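Local coordinates for FAD:protein FMN transferase (Vibrio cholerae, PDB 6NXI) that probably transfers the FMN moiety of FAD to a threonine hydroxyl of a target flavoprotein, with magnesium as cofactor, at residues 13-18 with 179-184; 47-52 with 75-80; 161-166 with 262-267. All coordinates share one frame; numbering follows the deposited sequence.

Contacts 1 and 2 both touch FAD, and contact 3 lies in a shell behind the metal ligand Glu184; each contact touches the other two. Contact 1 (13-18 with 179-184) reaches both the flavin ring and a magnesium ion; contact 2 (47-52 with 75-80), its centre about 16 Å from that of contact 1, lines the ring as well. They are joined by a probable hydrogen bond of 2.9 Å between Asn47 ND2 and Thr14 OG1. In contact 3 (161-166 with 262-267) the side chain of Cys265 is about 8 Å from a magnesium ion. Its Cys265 SG packs at 3.7 Å on Glu184 CB, while Met266 SD lies 4.0 Å from Val80 CG2 of contact 2.

Contact 1 of 3, residues 13-18 with 179-184; sequences PTMGTT and VEIGGE. With MG (magnesium ion), chain D; FAD (flavin-adenine dinucleotide), chain B.
Thr14 turns OG1 anti to its backbone N (chi1 -160°), where it hydrogen-bonds Asn47 ND2 of helix 32-50; the methyl CG2 is left between N and the carbonyl carbon, and it is this methyl that meets Ile181 CG2 at 3.7 Å. Ile181 CG2 is itself anti to its backbone N, and the two side chains cross at about a right angle. Beside this apolar touch the backbones are tied by a nearly straight hydrogen bond from Gly182 N to Thr18 O (3.2 Å, 169°). A water donates both to that carbonyl and to Glu180 OE2, bridging the segments a second time. The Glu180 chain bends at chi2 (-97°), and the same OE2 accepts from Gly183 N at 2.9 Å, bracing the tight turn. Thr17 completes the contact by laying OG1 against Gly182 CA at 3.5 Å.

Each segment contains a type I' turn of a beta hairpin, Thr14 to Thr17 and Ile181 to Glu184, and each turn serves a different part of FAD. Met15 covers the benzenoid end of the flavin, CG lying 3.7 Å from FAD C7. Glu184 OE1 binds magnesium at 2.3 Å together with one oxygen from each phosphate of FAD, two waters and Asp269. Holding the hairpins side by side probably helps to position the ring relative to the metal, which probably polarises the diphosphate whose cleavage releases AMP.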
loop_
_atom_site.group_PDB
_atom_site.type_symbol
_atom_site.label_atom_id
_atom_site.label_comp_id
_atom_site.label_asym_id
_atom_site.label_seq_id
_atom_site.Cartn_x
_atom_site.Cartn_y
_atom_site.Cartn_z
ATOM N N PRO A 13 2.856 -10.086 14.352
ATOM C CA PRO A 13 1.587 -9.772 13.726
ATOM C C PRO A 13 1.343 -8.262 13.694
ATOM O O PRO A 13 1.619 -7.563 14.651
ATOM C CB PRO A 13 0.575 -10.409 14.705
ATOM C CG PRO A 13 1.221 -10.224 16.067
ATOM C CD PRO A 13 2.718 -10.294 15.805
ATOM N N THR A 14 0.797 -7.806 12.581
ATOM C CA THR A 14 0.271 -6.418 12.432
ATOM C C THR A 14 -0.672 -6.364 11.233
ATOM O O THR A 14 -0.396 -7.003 10.228
ATOM C CB THR A 14 1.416 -5.391 12.338
ATOM O OG1 THR A 14 0.905 -4.090 12.665
ATOM C CG2 THR A 14 2.076 -5.335 10.980
ATOM N N MET A 15 -1.663 -5.480 11.333
ATOM C CA MET A 15 -2.524 -5.053 10.198
ATOM C C MET A 15 -3.142 -6.257 9.481
ATOM O O MET A 15 -3.278 -6.185 8.235
ATOM C CB MET A 15 -1.702 -4.241 9.219
ATOM C CG MET A 15 -1.039 -3.016 9.864
ATOM S SD MET A 15 -0.088 -2.070 8.689
ATOM C CE MET A 15 0.958 -1.132 9.787
ATOM N N GLY A 16 -3.460 -7.315 10.216
ATOM C CA GLY A 16 -4.154 -8.473 9.614
ATOM C C GLY A 16 -3.165 -9.368 8.910
ATOM O O GLY A 16 -3.571 -10.302 8.209
ATOM N N THR A 17 -1.878 -9.050 9.032
ATOM C CA THR A 17 -0.819 -9.818 8.317
ATOM C C THR A 17 0.343 -10.035 9.300
ATOM O O THR A 17 0.133 -9.969 10.524
ATOM C CB THR A 17 -0.462 -9.182 6.956
ATOM O OG1 THR A 17 0.514 -9.939 6.198
ATOM C CG2 THR A 17 0.006 -7.745 7.043
ATOM N N THR A 18 1.540 -10.155 8.747
ATOM C CA THR A 18 2.774 -10.348 9.538
ATOM C C THR A 18 3.837 -9.416 8.982
ATOM O O THR A 18 3.842 -9.019 7.780
ATOM C CB THR A 18 3.291 -11.799 9.528
ATOM O OG1 THR A 18 3.600 -12.025 8.155
ATOM C CG2 THR A 18 2.314 -12.780 10.133
ATOM N N VAL A 179 12.898 -4.165 5.957
ATOM C CA VAL A 179 11.617 -4.113 6.682
ATOM C C VAL A 179 10.529 -4.564 5.710
ATOM O O VAL A 179 10.449 -3.936 4.648
ATOM C CB VAL A 179 11.341 -2.692 7.173
ATOM C CG1 VAL A 179 9.980 -2.598 7.788
ATOM C CG2 VAL A 179 12.449 -2.237 8.132
ATOM N N GLU A 180 9.746 -5.580 6.048
ATOM C CA GLU A 180 8.670 -6.086 5.157
ATOM C C GLU A 180 7.383 -6.244 5.981
ATOM O O GLU A 180 7.420 -6.861 7.055
ATOM C CB GLU A 180 9.126 -7.392 4.506
ATOM C CG GLU A 180 8.061 -8.025 3.611
ATOM C CD GLU A 180 7.258 -9.103 4.286
ATOM O OE1 GLU A 180 7.879 -10.087 4.777
ATOM O OE2 GLU A 180 6.043 -8.940 4.426
ATOM N N ILE A 181 6.311 -5.585 5.563
ATOM C CA ILE A 181 4.966 -5.774 6.169
ATOM C C ILE A 181 3.967 -6.123 5.079
ATOM O O ILE A 181 3.783 -5.348 4.167
ATOM C CB ILE A 181 4.530 -4.512 6.908
ATOM C CG1 ILE A 181 5.557 -4.050 7.943
ATOM C CG2 ILE A 181 3.184 -4.735 7.539
ATOM C CD1 ILE A 181 5.155 -2.723 8.618
ATOM N N GLY A 182 3.387 -7.316 5.159
ATOM C CA GLY A 182 2.423 -7.762 4.159
ATOM C C GLY A 182 2.955 -7.601 2.744
ATOM O O GLY A 182 2.188 -7.163 1.847
ATOM N N GLY A 183 4.260 -7.775 2.508
ATOM C CA GLY A 183 4.837 -7.711 1.168
ATOM C C GLY A 183 5.353 -6.343 0.752
ATOM O O GLY A 183 6.080 -6.293 -0.268
ATOM N N GLU A 184 5.031 -5.274 1.489
ATOM C CA GLU A 184 5.588 -3.933 1.212
ATOM C C GLU A 184 6.951 -3.886 1.913
ATOM O O GLU A 184 7.043 -4.401 3.065
ATOM C CB GLU A 184 4.708 -2.841 1.813
ATOM C CG GLU A 184 3.727 -2.247 0.803
ATOM C CD GLU A 184 2.923 -3.197 -0.058
ATOM O OE1 GLU A 184 1.722 -3.377 0.232
ATOM O OE2 GLU A 184 3.515 -3.822 -1.026
HETATM MG MG MG D . -0.223 -2.306 -0.322
HETATM P PA FAD B . -3.194 -2.541 -1.932
HETATM O O1A FAD B . -3.216 -3.092 -3.313
HETATM O O2A FAD B . -1.998 -1.822 -1.448
HETATM O O5B FAD B . -4.465 -1.601 -1.700
HETATM C C5B FAD B . -5.746 -2.280 -1.783
HETATM C C4B FAD B . -6.637 -1.908 -0.623
HETATM O O4B FAD B . -6.923 -0.488 -0.589
HETATM C C3B FAD B . -7.992 -2.608 -0.701
HETATM O O3B FAD B . -7.947 -3.835 0.029
HETATM C C2B FAD B . -8.954 -1.570 -0.111
HETATM O O2B FAD B . -8.953 -1.619 1.299
HETATM C C1B FAD B . -8.331 -0.264 -0.583
HETATM N N9A FAD B . -8.707 0.192 -1.904
HETATM C C8A FAD B . -9.319 -0.527 -2.941
HETATM N N7A FAD B . -9.384 0.176 -4.045
HETATM C C5A FAD B . -8.858 1.417 -3.746
HETATM C C6A FAD B . -8.697 2.580 -4.514
HETATM N N6A FAD B . -9.003 2.675 -5.820
HETATM N N1A FAD B . -8.086 3.618 -3.909
HETATM C C2A FAD B . -7.762 3.514 -2.605
HETATM N N3A FAD B . -7.862 2.462 -1.781
HETATM C C4A FAD B . -8.437 1.434 -2.428
HETATM N N1 FAD B . -7.057 -6.581 7.672
HETATM C C2 FAD B . -7.745 -7.371 8.567
HETATM O O2 FAD B . -8.307 -8.419 8.177
HETATM N N3 FAD B . -7.811 -7.066 9.889
HETATM C C4 FAD B . -7.220 -5.945 10.412
HETATM O O4 FAD B . -7.325 -5.681 11.601
HETATM C C4X FAD B . -6.514 -5.083 9.509
HETATM N N5 FAD B . -5.949 -3.990 9.979
HETATM C C5X FAD B . -5.285 -3.173 9.094
HETATM C C6 FAD B . -4.693 -1.985 9.570
HETATM C C7 FAD B . -4.006 -1.112 8.754
HETATM C C7M FAD B . -3.392 0.142 9.335
HETATM C C8 FAD B . -3.879 -1.435 7.382
HETATM C C8M FAD B . -3.155 -0.522 6.427
HETATM C C9 FAD B . -4.465 -2.607 6.894
HETATM C C9A FAD B . -5.163 -3.496 7.724
HETATM N N10 FAD B . -5.783 -4.663 7.264
HETATM C C10 FAD B . -6.475 -5.493 8.129
HETATM C "C1'" FAD B . -5.627 -5.075 5.852
HETATM C "C2'" FAD B . -6.480 -4.330 4.889
HETATM O "O2'" FAD B . -7.858 -4.578 5.146
HETATM C "C3'" FAD B . -6.149 -4.796 3.460
HETATM O "O3'" FAD B . -6.445 -6.159 3.256
HETATM C "C4'" FAD B . -4.687 -4.662 3.080
HETATM O "O4'" FAD B . -4.177 -3.449 3.612
HETATM C "C5'" FAD B . -4.481 -4.785 1.584
HETATM O "O5'" FAD B . -3.104 -4.439 1.294
HETATM P P FAD B . -2.516 -4.748 -0.143
HETATM O O1P FAD B . -2.877 -6.090 -0.595
HETATM O O2P FAD B . -1.091 -4.261 -0.007
HETATM O O3P FAD B . -3.438 -3.749 -0.965
HETATM O O HOH W 1 4.194 -10.666 5.443
HETATM O O HOH W 2 -1.001 -1.354 1.697
HETATM O O HOH W 3 0.707 -2.246 -2.733
#

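Contact 2 of 3, residues 47-52 with 75-80; sequences NDQMST and TQTLTV. With FAD (flavin-adenine dinucleotide), chain B.
Gln49 on helix 32-50 and Thr77 in the first turn of helix 75-90 bring the two backbones nearest, their CA atoms 6.4 Å apart. Here Thr77 OG1 rests against Gln49 CB at 3.5 Å, while its hydrogen bonds run to Glu58 and Ser74. The rest of Gln49 extends across Gln76: OE1 lies 3.4 Å from Gln76 CB, and the two amide planes stand 70° apart, so the groups do not stack. Met50 supplies the apolar half of the contact. It meets Val80 tip to tip, with SD 3.7 Å from Val80 CG2, and a bend at chi3 (-110°) lays CE on the backbone of helix 75-90, 3.8 Å from Gln76 C. Trp160 of helix 157-171 also touches Met50, Gln76 and Val80, adding an aromatic neighbour to this buried patch.

The same turn of chain lines the flavin: Asn47, Met50 and Ser51 all belong to the FAD pocket. Asn47 OD1 comes within 3.4 Å of FAD C6. Ser51 OG, hydrogen-bonded to Tyr53 N, makes a close approach of 3.4 Å to FAD N5. The packing of the two helices thus adjoins the chain that forms this side of the isoalloxazine pocket of an ApbE-family enzyme.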
loop_
_atom_site.group_PDB
_atom_site.type_symbol
_atom_site.label_atom_id
_atom_site.label_comp_id
_atom_site.label_asym_id
_atom_site.label_seq_id
_atom_site.Cartn_x
_atom_site.Cartn_y
_atom_site.Cartn_z
ATOM N N ASN A 47 -1.788 1.123 13.869
ATOM C CA ASN A 47 -3.116 0.448 13.872
ATOM C C ASN A 47 -4.133 1.281 14.670
ATOM O O ASN A 47 -5.265 1.488 14.212
ATOM C CB ASN A 47 -3.017 -0.971 14.404
ATOM C CG ASN A 47 -2.470 -1.961 13.396
ATOM O OD1 ASN A 47 -3.253 -2.467 12.580
ATOM N ND2 ASN A 47 -1.164 -2.178 13.411
ATOM N N ASP A 48 -3.727 1.808 15.811
ATOM C CA ASP A 48 -4.624 2.659 16.637
ATOM C C ASP A 48 -4.926 4.001 15.972
ATOM O O ASP A 48 -5.915 4.651 16.386
ATOM C CB ASP A 48 -4.027 2.784 18.035
ATOM C CG ASP A 48 -4.163 1.511 18.862
ATOM O OD1 ASP A 48 -5.052 0.695 18.558
ATOM O OD2 ASP A 48 -3.398 1.365 19.801
ATOM N N GLN A 49 -4.086 4.468 15.057
ATOM C CA GLN A 49 -4.347 5.700 14.293
ATOM C C GLN A 49 -5.217 5.368 13.074
ATOM O O GLN A 49 -6.076 6.165 12.719
ATOM C CB GLN A 49 -3.024 6.335 13.935
ATOM C CG GLN A 49 -2.329 6.929 15.152
ATOM C CD GLN A 49 -0.933 7.381 14.844
ATOM O OE1 GLN A 49 -0.260 6.846 13.955
ATOM N NE2 GLN A 49 -0.420 8.216 15.767
ATOM N N MET A 50 -4.912 4.278 12.372
ATOM C CA MET A 50 -5.331 4.174 10.961
ATOM C C MET A 50 -6.015 2.850 10.591
ATOM O O MET A 50 -6.327 2.716 9.376
ATOM C CB MET A 50 -4.128 4.448 10.055
ATOM C CG MET A 50 -3.742 5.972 10.160
ATOM S SD MET A 50 -2.301 6.398 9.171
ATOM C CE MET A 50 -1.008 6.722 10.375
ATOM N N SER A 51 -6.250 1.931 11.529
ATOM C CA SER A 51 -6.989 0.670 11.239
ATOM C C SER A 51 -8.489 0.934 11.056
ATOM O O SER A 51 -9.126 1.383 12.002
ATOM C CB SER A 51 -6.804 -0.388 12.264
ATOM O OG SER A 51 -7.539 -1.595 11.880
ATOM N N THR A 52 -9.058 0.577 9.909
ATOM C CA THR A 52 -10.539 0.597 9.764
ATOM C C THR A 52 -11.216 -0.465 10.624
ATOM O O THR A 52 -12.459 -0.339 10.797
ATOM C CB THR A 52 -10.956 0.411 8.307
ATOM O OG1 THR A 52 -10.290 -0.785 7.877
ATOM C CG2 THR A 52 -10.643 1.650 7.506
ATOM N N THR A 75 -0.378 13.844 13.899
ATOM C CA THR A 75 0.582 14.199 12.837
ATOM C C THR A 75 0.702 13.037 11.859
ATOM O O THR A 75 0.723 13.282 10.628
ATOM C CB THR A 75 1.951 14.514 13.437
ATOM O OG1 THR A 75 1.650 15.577 14.340
ATOM C CG2 THR A 75 2.971 14.896 12.398
ATOM N N GLN A 76 0.793 11.803 12.353
ATOM C CA GLN A 76 1.027 10.640 11.442
ATOM C C GLN A 76 -0.181 10.438 10.527
ATOM O O GLN A 76 -0.037 10.327 9.310
ATOM C CB GLN A 76 1.339 9.356 12.213
ATOM C CG GLN A 76 2.574 9.427 13.086
ATOM C CD GLN A 76 2.330 9.821 14.518
ATOM O OE1 GLN A 76 1.496 10.697 14.832
ATOM N NE2 GLN A 76 3.068 9.155 15.404
ATOM N N THR A 77 -1.384 10.457 11.073
ATOM C CA THR A 77 -2.598 10.287 10.233
ATOM C C THR A 77 -2.644 11.431 9.218
ATOM O O THR A 77 -3.027 11.209 8.049
ATOM C CB THR A 77 -3.862 10.277 11.104
ATOM O OG1 THR A 77 -3.754 9.216 12.056
ATOM C CG2 THR A 77 -5.109 10.122 10.265
ATOM N N LEU A 78 -2.405 12.675 9.675
ATOM C CA LEU A 78 -2.418 13.830 8.756
ATOM C C LEU A 78 -1.434 13.580 7.599
ATOM O O LEU A 78 -1.831 13.781 6.455
ATOM C CB LEU A 78 -2.094 15.100 9.558
ATOM C CG LEU A 78 -2.504 16.432 8.946
ATOM C CD1 LEU A 78 -1.812 16.674 7.615
ATOM C CD2 LEU A 78 -3.989 16.542 8.826
ATOM N N THR A 79 -0.208 13.131 7.885
ATOM C CA THR A 79 0.832 12.899 6.866
ATOM C C THR A 79 0.294 11.884 5.850
ATOM O O THR A 79 0.482 12.101 4.643
ATOM C CB THR A 79 2.136 12.462 7.516
ATOM O OG1 THR A 79 2.522 13.554 8.374
ATOM C CG2 THR A 79 3.205 12.148 6.482
ATOM N N VAL A 80 -0.319 10.794 6.323
ATOM C CA VAL A 80 -0.795 9.720 5.418
ATOM C C VAL A 80 -1.988 10.195 4.602
ATOM O O VAL A 80 -2.016 10.000 3.387
ATOM C CB VAL A 80 -1.100 8.454 6.229
ATOM C CG1 VAL A 80 -1.759 7.407 5.347
ATOM C CG2 VAL A 80 0.171 7.945 6.905
HETATM P PA FAD B . -3.194 -2.541 -1.932
HETATM O O1A FAD B . -3.216 -3.092 -3.313
HETATM O O2A FAD B . -1.998 -1.822 -1.448
HETATM O O5B FAD B . -4.465 -1.601 -1.700
HETATM C C5B FAD B . -5.746 -2.280 -1.783
HETATM C C4B FAD B . -6.637 -1.908 -0.623
HETATM O O4B FAD B . -6.923 -0.488 -0.589
HETATM C C3B FAD B . -7.992 -2.608 -0.701
HETATM O O3B FAD B . -7.947 -3.835 0.029
HETATM C C2B FAD B . -8.954 -1.570 -0.111
HETATM O O2B FAD B . -8.953 -1.619 1.299
HETATM C C1B FAD B . -8.331 -0.264 -0.583
HETATM N N9A FAD B . -8.707 0.192 -1.904
HETATM C C8A FAD B . -9.319 -0.527 -2.941
HETATM N N7A FAD B . -9.384 0.176 -4.045
HETATM C C5A FAD B . -8.858 1.417 -3.746
HETATM C C6A FAD B . -8.697 2.580 -4.514
HETATM N N6A FAD B . -9.003 2.675 -5.820
HETATM N N1A FAD B . -8.086 3.618 -3.909
HETATM C C2A FAD B . -7.762 3.514 -2.605
HETATM N N3A FAD B . -7.862 2.462 -1.781
HETATM C C4A FAD B . -8.437 1.434 -2.428
HETATM N N1 FAD B . -7.057 -6.581 7.672
HETATM C C2 FAD B . -7.745 -7.371 8.567
HETATM O O2 FAD B . -8.307 -8.419 8.177
HETATM N N3 FAD B . -7.811 -7.066 9.889
HETATM C C4 FAD B . -7.220 -5.945 10.412
HETATM O O4 FAD B . -7.325 -5.681 11.601
HETATM C C4X FAD B . -6.514 -5.083 9.509
HETATM N N5 FAD B . -5.949 -3.990 9.979
HETATM C C5X FAD B . -5.285 -3.173 9.094
HETATM C C6 FAD B . -4.693 -1.985 9.570
HETATM C C7 FAD B . -4.006 -1.112 8.754
HETATM C C7M FAD B . -3.392 0.142 9.335
HETATM C C8 FAD B . -3.879 -1.435 7.382
HETATM C C8M FAD B . -3.155 -0.522 6.427
HETATM C C9 FAD B . -4.465 -2.607 6.894
HETATM C C9A FAD B . -5.163 -3.496 7.724
HETATM N N10 FAD B . -5.783 -4.663 7.264
HETATM C C10 FAD B . -6.475 -5.493 8.129
HETATM C "C1'" FAD B . -5.627 -5.075 5.852
HETATM C "C2'" FAD B . -6.480 -4.330 4.889
HETATM O "O2'" FAD B . -7.858 -4.578 5.146
HETATM C "C3'" FAD B . -6.149 -4.796 3.460
HETATM O "O3'" FAD B . -6.445 -6.159 3.256
HETATM C "C4'" FAD B . -4.687 -4.662 3.080
HETATM O "O4'" FAD B . -4.177 -3.449 3.612
HETATM C "C5'" FAD B . -4.481 -4.785 1.584
HETATM O "O5'" FAD B . -3.104 -4.439 1.294
HETATM P P FAD B . -2.516 -4.748 -0.143
HETATM O O1P FAD B . -2.877 -6.090 -0.595
HETATM O O2P FAD B . -1.091 -4.261 -0.007
HETATM O O3P FAD B . -3.438 -3.749 -0.965
#

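Contact 3 of 3, residues 161-166 with 262-267; sequences GVDVVA and DKSCMT
Asp163 points its carboxylate at the first turn of helix 265-278, and the two oxygens divide the work. Its chi1 of -72° puts CG beside the backbone N, anti to the carbonyl carbon. OD1 receives Cys265 N at 2.8 Å on its syn side, close to the carboxylate plane. OD2 takes two donors that arrive from opposite faces of that plane. Ser264 OG comes on the syn side at 2.8 Å; Met266 N approaches from above, 47° out of the plane, along an otherwise straight bond (3.0 Å, 169°). An acidic group thus grips two successive backbone N-H groups at a helix start, while Arg186 forms a salt bridge to OD1. The helix end and the arginine would both help to stabilise a buried negative charge.

Ser264 connects this grip to the helix proper. It occupies the N-cap position, and its OG, while donating to Asp163, accepts from Thr267 N at 3.1 Å in the classic capping bond. Just before it, Asp262 OD2 accepts from Ser264 N at 2.9 Å, an Asx turn that leads from strand 255-262 into the helix.

One residue back along helix 157-171, Val162 makes an apolar touch: CG1 leans on Cys265 CB at 3.7 Å and lies 3.8 Å from Cys265 SG. Asp163 OD1 also lies beside that CB.

Around this junction, Val162 also rests on Val179 and Ile181 of strand 177-181, and Val165 reaches Ile39 and Leu43 of helix 32-50. Helix 157-171 is thereby placed against both sheet and helix, while Met266 carries the start of helix 265-278 onto Val80 and Glu83 of helix 75-90.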
loop_
_atom_site.group_PDB
_atom_site.type_symbol
_atom_site.label_atom_id
_atom_site.label_comp_id
_atom_site.label_asym_id
_atom_site.label_seq_id
_atom_site.Cartn_x
_atom_site.Cartn_y
_atom_site.Cartn_z
ATOM N N GLY A 161 3.704 2.211 7.857
ATOM C CA GLY A 161 4.283 1.420 8.978
ATOM C C GLY A 161 5.721 0.990 8.622
ATOM O O GLY A 161 6.613 1.059 9.469
ATOM N N VAL A 162 5.954 0.619 7.364
ATOM C CA VAL A 162 7.304 0.210 6.900
ATOM C C VAL A 162 8.277 1.374 7.070
ATOM O O VAL A 162 9.341 1.190 7.684
ATOM C CB VAL A 162 7.296 -0.296 5.458
ATOM C CG1 VAL A 162 8.723 -0.413 4.920
ATOM C CG2 VAL A 162 6.523 -1.605 5.347
ATOM N N ASP A 163 7.841 2.586 6.687
ATOM C CA ASP A 163 8.695 3.782 6.822
ATOM C C ASP A 163 8.946 4.070 8.291
ATOM O O ASP A 163 10.086 4.489 8.648
ATOM C CB ASP A 163 8.058 4.971 6.118
ATOM C CG ASP A 163 8.066 4.927 4.609
ATOM O OD1 ASP A 163 8.937 4.240 4.014
ATOM O OD2 ASP A 163 7.235 5.620 4.025
ATOM N N VAL A 164 7.910 4.003 9.122
ATOM C CA VAL A 164 8.060 4.272 10.584
ATOM C C VAL A 164 9.097 3.314 11.192
ATOM O O VAL A 164 10.011 3.777 11.916
ATOM C CB VAL A 164 6.697 4.177 11.290
ATOM C CG1 VAL A 164 6.862 4.081 12.786
ATOM C CG2 VAL A 164 5.820 5.347 10.867
ATOM N N VAL A 165 9.018 2.045 10.861
ATOM C CA VAL A 165 9.989 1.049 11.400
ATOM C C VAL A 165 11.400 1.297 10.836
ATOM O O VAL A 165 12.398 1.210 11.608
ATOM C CB VAL A 165 9.488 -0.372 11.168
ATOM C CG1 VAL A 165 10.565 -1.407 11.423
ATOM C CG2 VAL A 165 8.191 -0.625 11.941
ATOM N N ALA A 166 11.518 1.586 9.550
ATOM C CA ALA A 166 12.829 1.846 8.882
ATOM C C ALA A 166 13.464 3.044 9.580
ATOM O O ALA A 166 14.665 2.994 9.949
ATOM C CB ALA A 166 12.682 2.017 7.394
ATOM N N ASP A 262 10.174 3.632 -4.626
ATOM C CA ASP A 262 10.214 5.038 -4.149
ATOM C C ASP A 262 11.074 5.031 -2.885
ATOM O O ASP A 262 11.073 4.028 -2.217
ATOM C CB ASP A 262 8.825 5.594 -3.853
ATOM C CG ASP A 262 8.775 7.107 -3.676
ATOM O OD1 ASP A 262 8.670 7.786 -4.718
ATOM O OD2 ASP A 262 8.900 7.595 -2.507
ATOM N N LYS A 263 11.675 6.150 -2.563
ATOM C CA LYS A 263 12.394 6.309 -1.280
ATOM C C LYS A 263 11.444 6.081 -0.092
ATOM O O LYS A 263 11.909 5.635 0.970
ATOM C CB LYS A 263 13.047 7.695 -1.252
ATOM C CG LYS A 263 14.188 7.869 -2.255
ATOM C CD LYS A 263 15.396 6.999 -1.967
ATOM C CE LYS A 263 16.601 7.345 -2.819
ATOM N NZ LYS A 263 17.436 6.136 -3.020
ATOM N N SER A 264 10.145 6.343 -0.240
ATOM C CA SER A 264 9.105 6.137 0.780
ATOM C C SER A 264 8.243 4.930 0.437
ATOM O O SER A 264 7.707 4.880 -0.663
ATOM C CB SER A 264 8.230 7.372 0.936
ATOM O OG SER A 264 7.063 7.038 1.629
ATOM N N CYS A 265 8.141 4.009 1.372
ATOM C CA CYS A 265 7.244 2.853 1.214
ATOM C C CYS A 265 5.794 3.334 1.184
ATOM O O CYS A 265 5.013 2.839 0.377
ATOM C CB CYS A 265 7.494 1.792 2.266
ATOM S SG CYS A 265 6.782 0.203 1.769
ATOM N N MET A 266 5.443 4.284 1.995
ATOM C CA MET A 266 4.078 4.890 1.936
ATOM C C MET A 266 3.764 5.306 0.489
ATOM O O MET A 266 2.673 4.946 -0.092
ATOM C CB MET A 266 3.999 6.100 2.852
ATOM C CG MET A 266 2.704 6.815 2.694
ATOM S SD MET A 266 2.471 8.277 3.709
ATOM C CE MET A 266 3.836 9.302 3.201
ATOM N N THR A 267 4.665 6.034 -0.135
ATOM C CA THR A 267 4.478 6.565 -1.495
ATOM C C THR A 267 4.441 5.417 -2.494
ATOM O O THR A 267 3.530 5.400 -3.370
ATOM C CB THR A 267 5.538 7.607 -1.811
ATOM O OG1 THR A 267 5.358 8.652 -0.847
ATOM C CG2 THR A 267 5.350 8.114 -3.221
#